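Beta-galactosidase (Bacillus circulans subsp. alkalophilus, PDB 3TTY) hydrolyses beta-galactosides such as lactose, releasing terminal galactose, as a TIM-barrel glycoside hydrolase that assembles into a trimer. Local coordinates at the interface of chains A and B. Numbering follows the deposited sequence. Chains: chain A/B, Beta-galactosidase.

Contact 1: the interface of chains A and B. Residues chain A 102, 202-203; chain B 104-105.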
# COMPACT_ATOMS: atom_id res chain seq x y z
N GLU A 102 13.53 -0.73 -8.36
CA GLU A 102 12.95 0.51 -8.83
C GLU A 102 13.91 1.29 -9.72
O GLU A 102 13.60 2.39 -10.15
CB GLU A 102 12.48 1.39 -7.65
CG GLU A 102 11.66 0.67 -6.58
CD GLU A 102 10.25 0.31 -7.03
OE1 GLU A 102 9.76 0.87 -8.04
OE2 GLU A 102 9.63 -0.55 -6.37
N ALA A 202 11.06 -2.59 -12.55
CA ALA A 202 9.99 -1.60 -12.68
C ALA A 202 10.17 -0.65 -13.88
O ALA A 202 9.22 0.02 -14.28
CB ALA A 202 9.81 -0.80 -11.38
N LEU A 203 11.37 -0.58 -14.43
CA LEU A 203 11.62 0.28 -15.58
C LEU A 203 11.23 -0.40 -16.89
O LEU A 203 11.14 0.25 -17.92
CB LEU A 203 13.09 0.72 -15.64
CG LEU A 203 13.70 1.48 -14.45
CD1 LEU A 203 15.19 1.85 -14.68
CD2 LEU A 203 12.89 2.73 -14.11
N ARG B 104 11.00 8.41 -13.48
CA ARG B 104 12.01 7.49 -13.99
C ARG B 104 11.95 7.29 -15.51
O ARG B 104 10.87 7.11 -16.08
CB ARG B 104 11.85 6.13 -13.32
CG ARG B 104 12.00 6.17 -11.82
CD ARG B 104 11.66 4.83 -11.23
NE ARG B 104 10.26 4.49 -11.50
CZ ARG B 104 9.62 3.49 -10.92
NH1 ARG B 104 10.24 2.71 -10.04
NH2 ARG B 104 8.34 3.27 -11.20
N LYS B 105 13.11 7.30 -16.15
CA LYS B 105 13.19 6.99 -17.58
C LYS B 105 13.03 5.48 -17.77
O LYS B 105 13.83 4.70 -17.27
CB LYS B 105 14.52 7.50 -18.15
CG LYS B 105 14.77 7.18 -19.64
CD LYS B 105 13.74 7.85 -20.55
CE LYS B 105 14.22 7.84 -21.99
NZ LYS B 105 13.43 8.76 -22.86
O HOH W 1 7.32 1.21 -9.49
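B:Arg104 reaches across to A:Glu102 in a salt bridge, its terminal nitrogen NH1 lying 2.8 Å from the carboxylate oxygen OE1. The same pair is hydrogen-bonded, with an angle of 142° at the hydrogen. OE1 receives the N-H through its anti lone pair, on the side away from OE2, and the carboxylate and guanidinium planes are only 13° apart, so the two flat groups meet almost edge to edge. Arginine suits this place because its second nitrogen is used as well: NH2 is 2.9 Å from water 1, which in turn sits 2.9 Å from OE1 of A:Glu102, closing a small ring of acid, water and guanidinium. A weak bond also runs from NH1 to the backbone O of A:Glu102.

Apolar contact comes from the stem of the arginine. Methyl CD2 of A:Leu203 lies 3.6 Å from CB of B:Arg104 and also near its CD. The bend at chi3 (-63°) turns the guanidinium away from the otherwise extended stem and toward the acid. The short A:Ala202 side chain comes up to this head, its CB 3.8 Å from NH1.

A:Glu102 and B:Arg104 come from the same loop of the two copies, between 3-10 helix 94-96 and helix 119-135; A:Ala202 and A:Leu203 lie between 3-10 helix 194-196 and strand 206-207.

Contact 2: the interface of chains A and B. Residues chain A 490, 497, 499, 502; chain B 349, 356-357, 364.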
# COMPACT_ATOMS: atom_id res chain seq x y z
N ILE A 490 1.46 -27.86 -17.31
CA ILE A 490 1.00 -26.83 -18.22
C ILE A 490 2.14 -26.34 -19.13
O ILE A 490 1.95 -26.20 -20.33
CB ILE A 490 0.37 -25.66 -17.48
CG1 ILE A 490 -0.66 -26.16 -16.45
CG2 ILE A 490 -0.24 -24.66 -18.47
CD1 ILE A 490 -1.88 -26.88 -17.07
N VAL A 497 3.68 -23.06 -23.04
CA VAL A 497 2.62 -24.04 -22.84
C VAL A 497 2.86 -25.29 -23.67
O VAL A 497 3.21 -25.22 -24.87
CB VAL A 497 1.24 -23.46 -23.18
CG1 VAL A 497 0.18 -24.53 -23.12
CG2 VAL A 497 0.90 -22.33 -22.23
N LEU A 499 1.33 -27.82 -25.72
CA LEU A 499 0.08 -27.84 -26.46
C LEU A 499 -0.52 -29.24 -26.60
O LEU A 499 0.17 -30.25 -26.43
CB LEU A 499 0.30 -27.22 -27.84
CG LEU A 499 0.72 -25.75 -27.77
CD1 LEU A 499 1.23 -25.30 -29.11
CD2 LEU A 499 -0.44 -24.88 -27.29
N TYR A 502 -4.00 -30.17 -21.57
CA TYR A 502 -3.45 -30.31 -20.23
C TYR A 502 -3.82 -31.72 -19.75
O TYR A 502 -4.91 -32.20 -20.06
CB TYR A 502 -4.08 -29.28 -19.31
CG TYR A 502 -4.16 -27.87 -19.86
CD1 TYR A 502 -5.35 -27.17 -19.79
CD2 TYR A 502 -3.05 -27.23 -20.41
CE1 TYR A 502 -5.44 -25.89 -20.26
CE2 TYR A 502 -3.14 -25.93 -20.88
CZ TYR A 502 -4.34 -25.26 -20.79
OH TYR A 502 -4.49 -23.97 -21.24
N ARG B 349 -5.09 -18.96 -28.80
CA ARG B 349 -4.33 -18.59 -27.61
C ARG B 349 -2.84 -18.48 -27.91
O ARG B 349 -2.32 -19.17 -28.79
CB ARG B 349 -4.64 -19.53 -26.43
CG ARG B 349 -6.02 -19.22 -25.80
CD ARG B 349 -6.54 -20.26 -24.77
NE ARG B 349 -5.81 -20.24 -23.52
CZ ARG B 349 -6.35 -20.34 -22.30
NH1 ARG B 349 -7.66 -20.46 -22.14
NH2 ARG B 349 -5.55 -20.32 -21.24
N LYS B 356 -0.92 -16.02 -22.34
CA LYS B 356 -1.14 -17.44 -22.65
C LYS B 356 -2.35 -18.02 -21.92
O LYS B 356 -2.92 -19.01 -22.36
CB LYS B 356 0.12 -18.29 -22.40
CG LYS B 356 0.69 -18.20 -20.98
CD LYS B 356 2.04 -18.90 -20.92
CE LYS B 356 2.64 -18.85 -19.51
NZ LYS B 356 3.20 -17.50 -19.18
N TYR B 357 -2.77 -17.39 -20.82
CA TYR B 357 -3.99 -17.83 -20.14
C TYR B 357 -5.18 -16.88 -20.34
O TYR B 357 -6.14 -16.88 -19.56
CB TYR B 357 -3.71 -18.16 -18.66
CG TYR B 357 -2.51 -19.07 -18.54
CD1 TYR B 357 -2.43 -20.24 -19.29
CD2 TYR B 357 -1.42 -18.72 -17.73
CE1 TYR B 357 -1.32 -21.06 -19.22
CE2 TYR B 357 -0.30 -19.53 -17.65
CZ TYR B 357 -0.25 -20.70 -18.40
OH TYR B 357 0.87 -21.51 -18.32
N HIS B 364 -5.41 -24.13 -26.15
CA HIS B 364 -4.22 -24.97 -26.12
C HIS B 364 -4.38 -26.43 -26.65
O HIS B 364 -3.41 -27.00 -27.16
CB HIS B 364 -3.52 -24.87 -24.76
CG HIS B 364 -3.07 -23.48 -24.42
ND1 HIS B 364 -3.02 -23.00 -23.13
CD2 HIS B 364 -2.66 -22.45 -25.21
CE1 HIS B 364 -2.60 -21.74 -23.14
NE2 HIS B 364 -2.38 -21.39 -24.39
O HOH W 2 -6.35 -23.77 -23.05
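The imidazole of B:His364 is covered on both faces and met at its edge by A:Tyr502. Methyl CG1 of A:Val497 lies over one face, 3.7 Å from the ring centroid, in a CH-pi contact; against the opposite face, toward the rim, is NE of B:Arg349. The B:Tyr357 ring has CG of B:Lys356 over the centre of one face and NH2 of B:Arg349 at its edge, in plane. In the imidazole plane A:Tyr502 brings its phenol, and OH hydrogen-bonds to ND1 at 2.6 Å. Which partner donates is not settled, and either could, which is why histidine and tyrosine pair well here.

B:Arg349 is steadied by NH2 bonding to the backbone O of B:Lys356 at 3.1 Å, in the carbonyl plane and on a lone pair. Its guanidinium carries water 2 over one face.

Branched aliphatic residues of chain A pack around this pair. With CG1 of A:Val497 anti to the backbone N (chi1 174°), that methyl lies over the imidazole, and CG2 reaches its CE1 and on to B:Lys356 and B:Tyr357. A:Leu499 sets CD2 3.9 Å from CD2 of B:His364, and A:Ile490 touches the phenol end of B:Tyr357.

Water 2 lies 2.6 Å from OH of A:Tyr502 and 3.3 Å from the backbone N of B:His364, linking them a second time.

Contact 3: the interface of chains A and B. Residues chain A 190, 192, 196; chain B 48-49, 51-52, 87-88.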
# COMPACT_ATOMS: atom_id res chain seq x y z
N THR A 190 10.43 -8.95 -30.78
CA THR A 190 11.55 -9.53 -31.50
C THR A 190 12.87 -8.82 -31.20
O THR A 190 13.00 -7.60 -31.36
CB THR A 190 11.31 -9.53 -33.03
OG1 THR A 190 10.02 -10.09 -33.29
CG2 THR A 190 12.39 -10.34 -33.76
N TYR A 192 16.77 -8.28 -32.24
CA TYR A 192 17.70 -8.43 -33.35
C TYR A 192 19.15 -8.34 -32.90
O TYR A 192 20.06 -8.58 -33.68
CB TYR A 192 17.42 -7.40 -34.45
CG TYR A 192 16.14 -7.64 -35.20
CD1 TYR A 192 16.03 -8.71 -36.09
CD2 TYR A 192 15.03 -6.82 -35.03
CE1 TYR A 192 14.86 -8.94 -36.80
CE2 TYR A 192 13.85 -7.04 -35.72
CZ TYR A 192 13.77 -8.11 -36.62
OH TYR A 192 12.61 -8.35 -37.32
N GLU A 196 19.78 -5.35 -27.00
CA GLU A 196 18.42 -4.82 -26.95
C GLU A 196 17.64 -5.37 -25.74
O GLU A 196 16.59 -4.85 -25.37
CB GLU A 196 17.69 -5.17 -28.23
CG GLU A 196 18.18 -4.39 -29.44
CD GLU A 196 17.75 -5.03 -30.74
OE1 GLU A 196 16.88 -5.93 -30.71
OE2 GLU A 196 18.31 -4.64 -31.80
N ALA B 48 8.22 -4.91 -35.06
CA ALA B 48 9.61 -5.36 -35.11
C ALA B 48 9.85 -6.41 -36.20
O ALA B 48 10.90 -6.41 -36.83
CB ALA B 48 10.06 -5.91 -33.74
N LYS B 49 8.88 -7.30 -36.39
CA LYS B 49 8.95 -8.27 -37.48
C LYS B 49 8.98 -7.59 -38.86
O LYS B 49 9.68 -8.04 -39.76
CB LYS B 49 7.77 -9.24 -37.40
CG LYS B 49 7.77 -10.27 -38.53
CD LYS B 49 6.64 -11.28 -38.37
CE LYS B 49 6.77 -12.44 -39.37
NZ LYS B 49 7.91 -13.37 -39.11
N GLN B 51 9.91 -4.23 -39.46
CA GLN B 51 10.99 -3.25 -39.58
C GLN B 51 12.14 -3.58 -38.64
O GLN B 51 12.00 -3.44 -37.42
CB GLN B 51 10.45 -1.84 -39.29
CG GLN B 51 11.35 -0.71 -39.81
CD GLN B 51 10.95 0.68 -39.34
OE1 GLN B 51 9.84 0.92 -38.88
NE2 GLN B 51 11.90 1.62 -39.43
N ARG B 52 13.28 -4.00 -39.18
CA ARG B 52 14.37 -4.46 -38.32
C ARG B 52 15.44 -3.40 -38.05
O ARG B 52 16.37 -3.63 -37.26
CB ARG B 52 15.03 -5.69 -38.91
CG ARG B 52 15.59 -5.46 -40.28
CD ARG B 52 16.75 -6.41 -40.57
NE ARG B 52 16.36 -7.82 -40.52
CZ ARG B 52 17.02 -8.76 -39.83
NH1 ARG B 52 18.10 -8.43 -39.11
NH2 ARG B 52 16.60 -10.02 -39.85
N ALA B 87 12.29 -3.29 -30.02
CA ALA B 87 13.33 -3.21 -29.02
C ALA B 87 14.54 -2.46 -29.57
O ALA B 87 15.16 -1.68 -28.84
CB ALA B 87 13.71 -4.61 -28.49
N TRP B 88 14.88 -2.67 -30.86
CA TRP B 88 15.98 -1.91 -31.46
C TRP B 88 15.74 -0.40 -31.45
O TRP B 88 16.68 0.38 -31.31
CB TRP B 88 16.34 -2.37 -32.89
CG TRP B 88 15.30 -2.10 -33.96
CD1 TRP B 88 14.43 -3.01 -34.49
CD2 TRP B 88 15.06 -0.86 -34.66
NE1 TRP B 88 13.65 -2.42 -35.44
CE2 TRP B 88 14.01 -1.10 -35.57
CE3 TRP B 88 15.63 0.42 -34.60
CZ2 TRP B 88 13.51 -0.11 -36.43
CZ3 TRP B 88 15.13 1.41 -35.44
CH2 TRP B 88 14.08 1.14 -36.35
O HOH W 3 15.99 -2.26 -26.18
O HOH W 4 11.19 -5.56 -30.69
O HOH W 5 14.52 -5.18 -32.08
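The short 3-10 helix 194-196 of chain A and the loop before it, with A:Thr190 and A:Tyr192, meet helices 47-50 and 87-92 of chain B and the loop after the former.

A:Tyr192 donates its phenol OH to the backbone O of B:Ala48 at 2.6 Å. That oxygen lies at the ring's edge, but the donor approaches 36° out of the carbonyl plane. CB of B:Arg52 covers one face of the ring, 3.7 Å from its centroid, and CG2 of A:Thr190 lies toward the rim of the other, holding the ring between them. With CG between the backbone N and the carbonyl carbon (chi1 59°) and a bend at chi3, the arginine guanidinium comes to lie with CE1 over its centre. A tyrosine offers both a broad face and a terminal donor; a leucine here would probably leave the B:Ala48 carbonyl without this donor and B:Arg52 without its aromatic support.

A:Glu196 runs alongside B:Trp88. Its OE1 accepts the backbone N-H of A:Tyr192 at 2.8 Å, bracing the loop that presents the ring. Water 5 joins OE1 and the A:Thr190 carbonyl to N of B:Trp88, and water 4 joins that carbonyl to N of B:Ala87. The indole NE1 bonds to O of B:Gln51 at 2.8 Å, tying two chain B segments together.

These interactions join two subunits, probably helping to hold the trimer.

The three contacts share no residues, yet all belong to one surface between the same two chains. The C-alpha centres of contact 1 and contact 3 are about 22 Å apart, those of contacts 2 and 3 about 26 Å, and those of contacts 1 and 2 about 31 Å. Chain A serves contact 1 from the 102 loop and 202-203, contact 3 from the nearby 190-196, and contact 2 from 490-502, within its trimerisation family region. In contacts 2 and 3 different parts of the two copies meet, while contact 1 pairs the same loop of both; with no exact two-fold, this is consistent with a ring of three subunits.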